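PDB 6JMB: ofchtiv-allosamidin from Ostrinia furnacalis, which probably hydrolyses the beta-1,4 linkages of chitin as a group IV insect chitinase of glycosyl hydrolase family 18, and binds the inhibitor allosamidin. Local coordinates for residues V165-P179 / T222-A236. Numbering follows the deposited sequence.
Sequences VSAVEEAAVQSYDVP and TLYNVNNAVQYWLSA
Y224 meets V168 and E170 in the family 18 TIM barrel, where helix 226-235 packs against helix 169-175, which follows the C-terminal end of barrel strand 160-165; the axes of the two short helical segments run 37° apart. CG2 of V168 lies 3.8 Å from CD1 of Y224, while the E170 carboxylate comes to the ring edge near CE1, its plane almost perpendicular to the ring. N225 then N-caps helix 226-235, its OD1 accepting from N228 N. One turn on, the backbones draw close at A229, whose CB rests 3.7 Å from CB of A167. Y232 is a knob in a hole formed by E169, A172, V173 and V178. E169, its CG turned opposite the backbone N (chi1 -178°), runs extended across one ring face and makes a CH-pi contact, CG standing 3.9 Å from the centroid of the Y232 ring. The buried W233 indole lies between V165 CG2 on one face, 3.4 Å from its CZ2, and V178 CG2 on the other, and it also touches I188 and V190 of barrel strand 187-190. Its NE1 donates to A167 O at 2.9 Å, in the indole plane but bent at 131°, with a weak second bond to S166 O. A leucine here would probably leave A167 O without this donor and open a gap between V165 and V178. Y176 borders the indole obliquely, and its OH accepts from S166 N, tying it to the residue that follows V165 of strand 160-165. A236 CB packs on V178 CG2. A water between the two segments donates to Y176 O at 2.8 Å and also hydrogen-bonds Y232 OH.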
# COMPACT_ATOMS: atom_id res chain seq x y z
N VAL A 165 0.09 -3.34 -7.31
CA VAL A 165 0.92 -2.99 -8.46
C VAL A 165 1.52 -1.60 -8.30
O VAL A 165 0.97 -0.73 -7.62
CB VAL A 165 0.13 -3.05 -9.78
CG1 VAL A 165 -0.37 -4.47 -10.05
CG2 VAL A 165 -1.02 -2.05 -9.76
N SER A 166 2.66 -1.39 -8.96
CA SER A 166 3.24 -0.06 -9.04
C SER A 166 2.31 0.87 -9.83
O SER A 166 1.51 0.43 -10.67
CB SER A 166 4.61 -0.11 -9.70
OG SER A 166 4.52 -0.67 -11.00
N ALA A 167 2.42 2.17 -9.54
CA ALA A 167 1.36 3.11 -9.90
C ALA A 167 1.60 3.84 -11.22
O ALA A 167 0.77 3.76 -12.13
CB ALA A 167 1.15 4.11 -8.76
N VAL A 168 2.69 4.59 -11.33
CA VAL A 168 2.84 5.50 -12.45
C VAL A 168 3.20 4.73 -13.71
O VAL A 168 3.77 3.65 -13.67
CB VAL A 168 3.85 6.63 -12.16
CG1 VAL A 168 3.44 7.43 -10.93
CG2 VAL A 168 5.26 6.08 -12.02
N GLU A 169 2.86 5.34 -14.86
CA GLU A 169 3.10 4.71 -16.15
C GLU A 169 4.53 4.21 -16.32
O GLU A 169 4.76 3.09 -16.78
CB GLU A 169 2.72 5.68 -17.27
CG GLU A 169 2.90 5.07 -18.64
CD GLU A 169 2.34 5.95 -19.74
OE1 GLU A 169 1.79 7.03 -19.42
OE2 GLU A 169 2.45 5.57 -20.92
N GLU A 170 5.52 5.04 -15.99
CA GLU A 170 6.90 4.63 -16.29
C GLU A 170 7.31 3.40 -15.49
O GLU A 170 8.18 2.63 -15.91
CB GLU A 170 7.87 5.78 -16.07
CG GLU A 170 7.38 7.00 -16.72
CD GLU A 170 6.61 7.82 -15.71
OE1 GLU A 170 5.71 7.24 -15.07
OE2 GLU A 170 6.76 9.02 -15.71
N ALA A 171 6.69 3.21 -14.32
CA ALA A 171 6.92 1.98 -13.57
C ALA A 171 6.07 0.83 -14.11
O ALA A 171 6.58 -0.29 -14.31
CB ALA A 171 6.62 2.20 -12.08
N ALA A 172 4.79 1.08 -14.37
CA ALA A 172 3.87 0.02 -14.75
C ALA A 172 4.27 -0.64 -16.07
O ALA A 172 4.15 -1.86 -16.22
CB ALA A 172 2.44 0.57 -14.83
N VAL A 173 4.75 0.15 -17.04
CA VAL A 173 5.08 -0.43 -18.34
C VAL A 173 6.28 -1.37 -18.26
O VAL A 173 6.49 -2.18 -19.17
CB VAL A 173 5.29 0.63 -19.44
CG1 VAL A 173 4.04 1.49 -19.60
CG2 VAL A 173 6.53 1.46 -19.14
N GLN A 174 7.09 -1.26 -17.21
CA GLN A 174 8.21 -2.18 -17.04
C GLN A 174 7.77 -3.55 -16.57
O GLN A 174 8.51 -4.52 -16.77
CB GLN A 174 9.21 -1.63 -16.02
CG GLN A 174 9.85 -0.33 -16.44
CD GLN A 174 10.79 0.20 -15.38
OE1 GLN A 174 11.77 -0.46 -15.02
NE2 GLN A 174 10.50 1.39 -14.86
N SER A 175 6.58 -3.67 -15.96
CA SER A 175 6.23 -4.88 -15.22
C SER A 175 4.99 -5.60 -15.72
O SER A 175 4.88 -6.81 -15.49
CB SER A 175 6.00 -4.56 -13.74
OG SER A 175 7.20 -4.13 -13.10
N TYR A 176 4.03 -4.91 -16.34
CA TYR A 176 2.69 -5.47 -16.47
C TYR A 176 2.13 -5.32 -17.87
O TYR A 176 2.30 -4.29 -18.52
CB TYR A 176 1.69 -4.78 -15.53
CG TYR A 176 2.18 -4.60 -14.12
CD1 TYR A 176 2.41 -5.70 -13.29
CD2 TYR A 176 2.42 -3.34 -13.61
CE1 TYR A 176 2.86 -5.53 -11.99
CE2 TYR A 176 2.87 -3.15 -12.32
CZ TYR A 176 3.09 -4.25 -11.51
OH TYR A 176 3.54 -4.05 -10.23
N ASP A 177 1.40 -6.34 -18.29
CA ASP A 177 0.42 -6.20 -19.36
C ASP A 177 -0.93 -6.00 -18.68
O ASP A 177 -1.49 -6.94 -18.10
CB ASP A 177 0.41 -7.43 -20.24
CG ASP A 177 -0.64 -7.34 -21.30
OD1 ASP A 177 -0.39 -6.65 -22.30
OD2 ASP A 177 -1.73 -7.92 -21.10
N VAL A 178 -1.44 -4.76 -18.72
CA VAL A 178 -2.59 -4.40 -17.88
C VAL A 178 -3.83 -5.23 -18.18
O VAL A 178 -4.46 -5.73 -17.23
CB VAL A 178 -2.83 -2.88 -17.92
CG1 VAL A 178 -4.11 -2.52 -17.16
CG2 VAL A 178 -1.64 -2.13 -17.34
N PRO A 179 -4.25 -5.43 -19.43
CA PRO A 179 -5.48 -6.21 -19.66
C PRO A 179 -5.39 -7.64 -19.15
O PRO A 179 -6.38 -8.16 -18.61
CB PRO A 179 -5.67 -6.14 -21.18
CG PRO A 179 -4.93 -4.90 -21.59
CD PRO A 179 -3.75 -4.83 -20.68
N THR A 222 3.86 13.16 -17.32
CA THR A 222 4.98 12.33 -16.90
C THR A 222 5.29 12.45 -15.41
O THR A 222 6.13 11.69 -14.90
CB THR A 222 6.25 12.69 -17.70
OG1 THR A 222 6.71 13.99 -17.31
CG2 THR A 222 5.97 12.66 -19.19
N LEU A 223 4.63 13.37 -14.70
CA LEU A 223 4.93 13.56 -13.29
C LEU A 223 4.38 12.40 -12.47
O LEU A 223 3.41 11.74 -12.84
CB LEU A 223 4.33 14.88 -12.80
CG LEU A 223 4.85 16.14 -13.51
CD1 LEU A 223 4.00 17.34 -13.13
CD2 LEU A 223 6.31 16.40 -13.17
N TYR A 224 5.01 12.16 -11.32
CA TYR A 224 4.59 11.07 -10.44
C TYR A 224 3.52 11.59 -9.49
O TYR A 224 3.83 12.18 -8.45
CB TYR A 224 5.78 10.53 -9.65
CG TYR A 224 6.91 9.93 -10.47
CD1 TYR A 224 6.76 9.61 -11.81
CD2 TYR A 224 8.15 9.69 -9.88
CE1 TYR A 224 7.80 9.05 -12.54
CE2 TYR A 224 9.19 9.14 -10.59
CZ TYR A 224 9.01 8.83 -11.92
OH TYR A 224 10.06 8.28 -12.63
N ASN A 225 2.26 11.40 -9.85
CA ASN A 225 1.16 11.78 -8.97
C ASN A 225 -0.00 10.80 -9.13
O ASN A 225 -0.04 9.98 -10.06
CB ASN A 225 0.79 13.26 -9.11
CG ASN A 225 0.38 13.65 -10.52
OD1 ASN A 225 -0.50 13.03 -11.12
ND2 ASN A 225 1.00 14.71 -11.05
N VAL A 226 -0.94 10.88 -8.18
CA VAL A 226 -2.03 9.92 -8.11
C VAL A 226 -2.90 10.00 -9.36
O VAL A 226 -3.29 8.97 -9.94
CB VAL A 226 -2.85 10.14 -6.83
CG1 VAL A 226 -4.08 9.23 -6.80
CG2 VAL A 226 -1.98 9.92 -5.60
N ASN A 227 -3.25 11.22 -9.78
CA ASN A 227 -4.10 11.37 -10.96
C ASN A 227 -3.47 10.75 -12.20
O ASN A 227 -4.14 10.03 -12.95
CB ASN A 227 -4.42 12.86 -11.18
CG ASN A 227 -5.18 13.11 -12.46
OD1 ASN A 227 -6.30 12.63 -12.65
ND2 ASN A 227 -4.58 13.90 -13.34
N ASN A 228 -2.18 11.00 -12.42
CA ASN A 228 -1.54 10.42 -13.60
C ASN A 228 -1.55 8.90 -13.54
O ASN A 228 -1.79 8.24 -14.56
CB ASN A 228 -0.11 10.94 -13.75
CG ASN A 228 -0.05 12.35 -14.31
OD1 ASN A 228 -1.00 12.82 -14.95
ND2 ASN A 228 1.06 13.02 -14.08
N ALA A 229 -1.33 8.33 -12.36
CA ALA A 229 -1.29 6.88 -12.22
C ALA A 229 -2.67 6.27 -12.45
O ALA A 229 -2.81 5.29 -13.18
CB ALA A 229 -0.76 6.49 -10.84
N VAL A 230 -3.70 6.84 -11.81
CA VAL A 230 -5.05 6.31 -11.98
C VAL A 230 -5.48 6.39 -13.43
O VAL A 230 -6.02 5.43 -14.00
CB VAL A 230 -6.04 7.03 -11.04
CG1 VAL A 230 -7.48 6.70 -11.44
CG2 VAL A 230 -5.77 6.64 -9.59
N GLN A 231 -5.24 7.54 -14.07
CA GLN A 231 -5.64 7.69 -15.46
C GLN A 231 -4.85 6.76 -16.37
O GLN A 231 -5.40 6.26 -17.36
CB GLN A 231 -5.54 9.15 -15.90
CG GLN A 231 -6.46 10.10 -15.12
CD GLN A 231 -7.91 9.65 -15.14
OE1 GLN A 231 -8.46 9.35 -16.19
NE2 GLN A 231 -8.53 9.59 -13.96
N TYR A 232 -3.58 6.48 -16.04
CA TYR A 232 -2.84 5.49 -16.82
C TYR A 232 -3.51 4.12 -16.75
O TYR A 232 -3.77 3.49 -17.78
CB TYR A 232 -1.37 5.38 -16.39
CG TYR A 232 -0.78 4.16 -17.06
CD1 TYR A 232 -0.52 4.17 -18.42
CD2 TYR A 232 -0.59 2.97 -16.36
CE1 TYR A 232 -0.04 3.04 -19.07
CE2 TYR A 232 -0.11 1.84 -17.00
CZ TYR A 232 0.15 1.89 -18.36
OH TYR A 232 0.62 0.76 -19.00
N TRP A 233 -3.80 3.65 -15.53
CA TRP A 233 -4.36 2.31 -15.38
C TRP A 233 -5.73 2.20 -16.04
O TRP A 233 -6.02 1.20 -16.70
CB TRP A 233 -4.39 1.90 -13.90
CG TRP A 233 -3.03 1.44 -13.46
CD1 TRP A 233 -2.01 2.21 -12.98
CD2 TRP A 233 -2.54 0.09 -13.50
NE1 TRP A 233 -0.91 1.42 -12.72
CE2 TRP A 233 -1.21 0.12 -13.02
CE3 TRP A 233 -3.09 -1.14 -13.88
CZ2 TRP A 233 -0.43 -1.02 -12.93
CZ3 TRP A 233 -2.31 -2.28 -13.79
CH2 TRP A 233 -1.00 -2.21 -13.31
N LEU A 234 -6.56 3.24 -15.93
CA LEU A 234 -7.84 3.23 -16.63
C LEU A 234 -7.63 3.19 -18.14
O LEU A 234 -8.27 2.40 -18.85
CB LEU A 234 -8.66 4.47 -16.25
CG LEU A 234 -9.18 4.53 -14.81
CD1 LEU A 234 -9.79 5.90 -14.53
CD2 LEU A 234 -10.19 3.43 -14.55
N SER A 235 -6.71 4.01 -18.65
CA SER A 235 -6.50 4.09 -20.09
C SER A 235 -5.87 2.83 -20.66
O SER A 235 -6.04 2.54 -21.85
CB SER A 235 -5.63 5.31 -20.43
OG SER A 235 -4.27 5.08 -20.11
N ALA A 236 -5.15 2.07 -19.84
CA ALA A 236 -4.46 0.87 -20.29
C ALA A 236 -5.31 -0.39 -20.18
O ALA A 236 -4.84 -1.48 -20.53
CB ALA A 236 -3.15 0.69 -19.52
O HOH W 1 1.82 -1.65 -19.28